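Local structure of DUF952 domain-containing protein (Caulobacter vibrioides, 2O0Q) at residues R86-V90 against S91-R95. The protein is of unknown function but, as a small DUF952 domain protein, may be distantly related to ADP-ribosyltransferase-like proteins. Sequence-based numbering, arbitrary orientation.
Sequences RPLLV and SEVTR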
ATOM      1  N   ARG A  86     -10.360  -2.670  -7.917  1.00 17.78           N
ATOM      2  CA  ARG A  86     -11.228  -1.497  -7.935  1.00 18.81           C
ATOM      3  C   ARG A  86     -10.499  -0.402  -7.173  1.00 18.45           C
ATOM      4  O   ARG A  86      -9.603  -0.684  -6.380  1.00 16.90           O
ATOM      5  CB  ARG A  86     -12.568  -1.785  -7.251  1.00 19.00           C
ATOM      6  CG  ARG A  86     -12.499  -2.037  -5.743  1.00 18.19           C
ATOM      7  CD  ARG A  86     -13.915  -2.081  -5.160  1.00 19.17           C
ATOM      8  NE  ARG A  86     -13.973  -2.415  -3.738  1.00 17.79           N
ATOM      9  CZ  ARG A  86     -13.592  -1.614  -2.744  1.00 18.00           C
ATOM     10  NH1 ARG A  86     -13.109  -0.402  -2.995  1.00 19.24           N
ATOM     11  NH2 ARG A  86     -13.707  -2.028  -1.489  1.00 18.05           N
ATOM     12  N   PRO A  87     -10.861   0.865  -7.408  1.00 17.89           N
ATOM     13  CA  PRO A  87     -10.168   1.927  -6.674  1.00 18.46           C
ATOM     14  C   PRO A  87     -10.398   1.816  -5.167  1.00 18.65           C
ATOM     15  O   PRO A  87     -11.426   1.302  -4.720  1.00 18.54           O
ATOM     16  CB  PRO A  87     -10.748   3.209  -7.280  1.00 19.16           C
ATOM     17  CG  PRO A  87     -12.081   2.771  -7.830  1.00 21.18           C
ATOM     18  CD  PRO A  87     -11.787   1.422  -8.406  1.00 19.34           C
ATOM     19  N   LEU A  88      -9.424   2.277  -4.388  1.00 17.20           N
ATOM     20  CA  LEU A  88      -9.535   2.239  -2.935  1.00 16.60           C
ATOM     21  C   LEU A  88     -10.163   3.536  -2.453  1.00 16.91           C
ATOM     22  O   LEU A  88      -9.646   4.622  -2.706  1.00 16.27           O
ATOM     23  CB  LEU A  88      -8.157   2.071  -2.296  1.00 15.03           C
ATOM     24  CG  LEU A  88      -8.048   2.131  -0.775  1.00 16.80           C
ATOM     25  CD1 LEU A  88      -8.719   0.910  -0.166  1.00 15.73           C
ATOM     26  CD2 LEU A  88      -6.583   2.189  -0.382  1.00 15.41           C
ATOM     27  N   LEU A  89     -11.290   3.420  -1.764  1.00 16.93           N
ATOM     28  CA  LEU A  89     -11.980   4.589  -1.244  1.00 17.13           C
ATOM     29  C   LEU A  89     -11.139   5.255  -0.167  1.00 17.86           C
ATOM     30  O   LEU A  89     -10.474   4.580   0.619  1.00 16.55           O
ATOM     31  CB  LEU A  89     -13.331   4.178  -0.658  1.00 18.27           C
ATOM     32  CG  LEU A  89     -14.611   4.421  -1.462  1.00 18.26           C
ATOM     33  CD1 LEU A  89     -14.388   4.223  -2.949  1.00 19.89           C
ATOM     34  CD2 LEU A  89     -15.693   3.497  -0.930  1.00 18.16           C
ATOM     35  N   VAL A  90     -11.158   6.584  -0.135  1.00 17.64           N
ATOM     36  CA  VAL A  90     -10.401   7.306   0.881  1.00 18.15           C
ATOM     37  C   VAL A  90     -10.950   6.912   2.247  1.00 18.09           C
ATOM     38  O   VAL A  90     -10.203   6.811   3.221  1.00 16.10           O
ATOM     39  CB  VAL A  90     -10.517   8.839   0.687  1.00 18.06           C
ATOM     40  CG1 VAL A  90      -9.945   9.571   1.889  1.00 21.17           C
ATOM     41  CG2 VAL A  90      -9.769   9.252  -0.569  1.00 18.65           C
ATOM     42  N   SER A  91     -12.258   6.665   2.300  1.00 18.65           N
ATOM     43  CA  SER A  91     -12.930   6.279   3.540  1.00 19.19           C
ATOM     44  C   SER A  91     -12.574   4.867   4.003  1.00 19.42           C
ATOM     45  O   SER A  91     -12.857   4.491   5.142  1.00 19.81           O
ATOM     46  CB  SER A  91     -14.451   6.375   3.372  1.00 19.53           C
ATOM     47  OG  SER A  91     -14.922   5.472   2.385  1.00 19.04           O
ATOM     48  N   GLU A  92     -11.958   4.085   3.126  1.00 18.52           N
ATOM     49  CA  GLU A  92     -11.594   2.719   3.482  1.00 18.66           C
ATOM     50  C   GLU A  92     -10.223   2.624   4.146  1.00 19.09           C
ATOM     51  O   GLU A  92      -9.786   1.541   4.547  1.00 18.39           O
ATOM     52  CB  GLU A  92     -11.664   1.825   2.241  1.00 17.45           C
ATOM     53  CG  GLU A  92     -13.084   1.641   1.726  1.00 18.79           C
ATOM     54  CD  GLU A  92     -13.171   0.790   0.477  1.00 17.57           C
ATOM     55  OE1 GLU A  92     -12.405   1.046  -0.475  1.00 18.11           O
ATOM     56  OE2 GLU A  92     -14.021  -0.130   0.443  1.00 18.60           O
ATOM     57  N   VAL A  93      -9.547   3.761   4.265  1.00 18.05           N
ATOM     58  CA  VAL A  93      -8.241   3.798   4.908  1.00 17.41           C
ATOM     59  C   VAL A  93      -8.454   3.993   6.404  1.00 19.98           C
ATOM     60  O   VAL A  93      -9.065   4.976   6.823  1.00 18.66           O
ATOM     61  CB  VAL A  93      -7.379   4.964   4.378  1.00 17.51           C
ATOM     62  CG1 VAL A  93      -6.116   5.082   5.207  1.00 17.08           C
ATOM     63  CG2 VAL A  93      -7.031   4.735   2.916  1.00 15.89           C
ATOM     64  N   THR A  94      -7.950   3.059   7.207  1.00 20.24           N
ATOM     65  CA  THR A  94      -8.105   3.142   8.656  1.00 22.33           C
ATOM     66  C   THR A  94      -7.146   4.170   9.254  1.00 22.79           C
ATOM     67  O   THR A  94      -7.518   4.921  10.156  1.00 21.75           O
ATOM     68  CB  THR A  94      -7.885   1.766   9.314  1.00 23.92           C
ATOM     69  OG1 THR A  94      -6.523   1.356   9.142  1.00 29.66           O
ATOM     70  CG2 THR A  94      -8.797   0.731   8.674  1.00 24.53           C
ATOM     71  N   ARG A  95      -5.914   4.203   8.757  1.00 21.62           N
ATOM     72  CA  ARG A  95      -4.940   5.178   9.234  1.00 22.40           C
ATOM     73  C   ARG A  95      -3.776   5.346   8.268  1.00 21.67           C
ATOM     74  O   ARG A  95      -3.438   4.432   7.514  1.00 20.08           O
ATOM     75  CB  ARG A  95      -4.411   4.810  10.627  1.00 25.28           C
ATOM     76  CG  ARG A  95      -3.578   3.546  10.708  1.00 28.74           C
ATOM     77  CD  ARG A  95      -2.791   3.509  12.020  1.00 31.76           C
ATOM     78  NE  ARG A  95      -2.222   2.191  12.289  1.00 34.99           N
ATOM     79  CZ  ARG A  95      -2.913   1.165  12.784  1.00 35.64           C
ATOM     80  NH1 ARG A  95      -4.201   1.309  13.072  1.00 37.20           N
ATOM     81  NH2 ARG A  95      -2.319  -0.005  12.984  1.00 35.23           N
TER
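From Leu89 to Val93 the backbone makes a short 3-10 turn, in which Glu92 N bonds back to Leu89 O at 3.0 Å and Val93 N reaches Val90 O, more loosely, at 3.3 Å. The turn lets the side chain of Glu92 reach back past Leu89, toward the residues before it, where it meets Arg86 from the opposite direction. The guanidinium takes the carboxylate end-on with two nitrogens: NH1 of Arg86 bonds OE1 of Glu92 at 3.0 Å, in the guanidinium plane and nearly straight (167°), while NH2 reaches OE2 at 2.7 Å on a more bent path, with OE2 tilted out of that plane. Both oxygens use their syn lone pairs, although the two planes are twisted 32° apart. On its anti side, somewhat out of the carboxylate plane, OE1 also accepts Leu89 N, at 2.9 Å, so three N-H groups fix the carboxylate's rotation. With CG beside the backbone N (chi1 -67°) and an extended chain beyond, Glu92 lays its CG 3.5 Å from Leu89 CB, and CD1 of Leu88 lies against Glu92 CB, near OE1. Arg86 NH2 also donates to Leu66 O. Deeper down, Leu88 CD2 meets Val93 CG2 at 4.2 Å, beside Val61 and Leu59. The whole is a 3-10 connection between strand 88-89, paired with strand 21-22, and edge strand 93-98 of the main antiparallel sheet, where Thr94 and Arg95 both face Ala60 of strand 56-62 in a classic beta bulge.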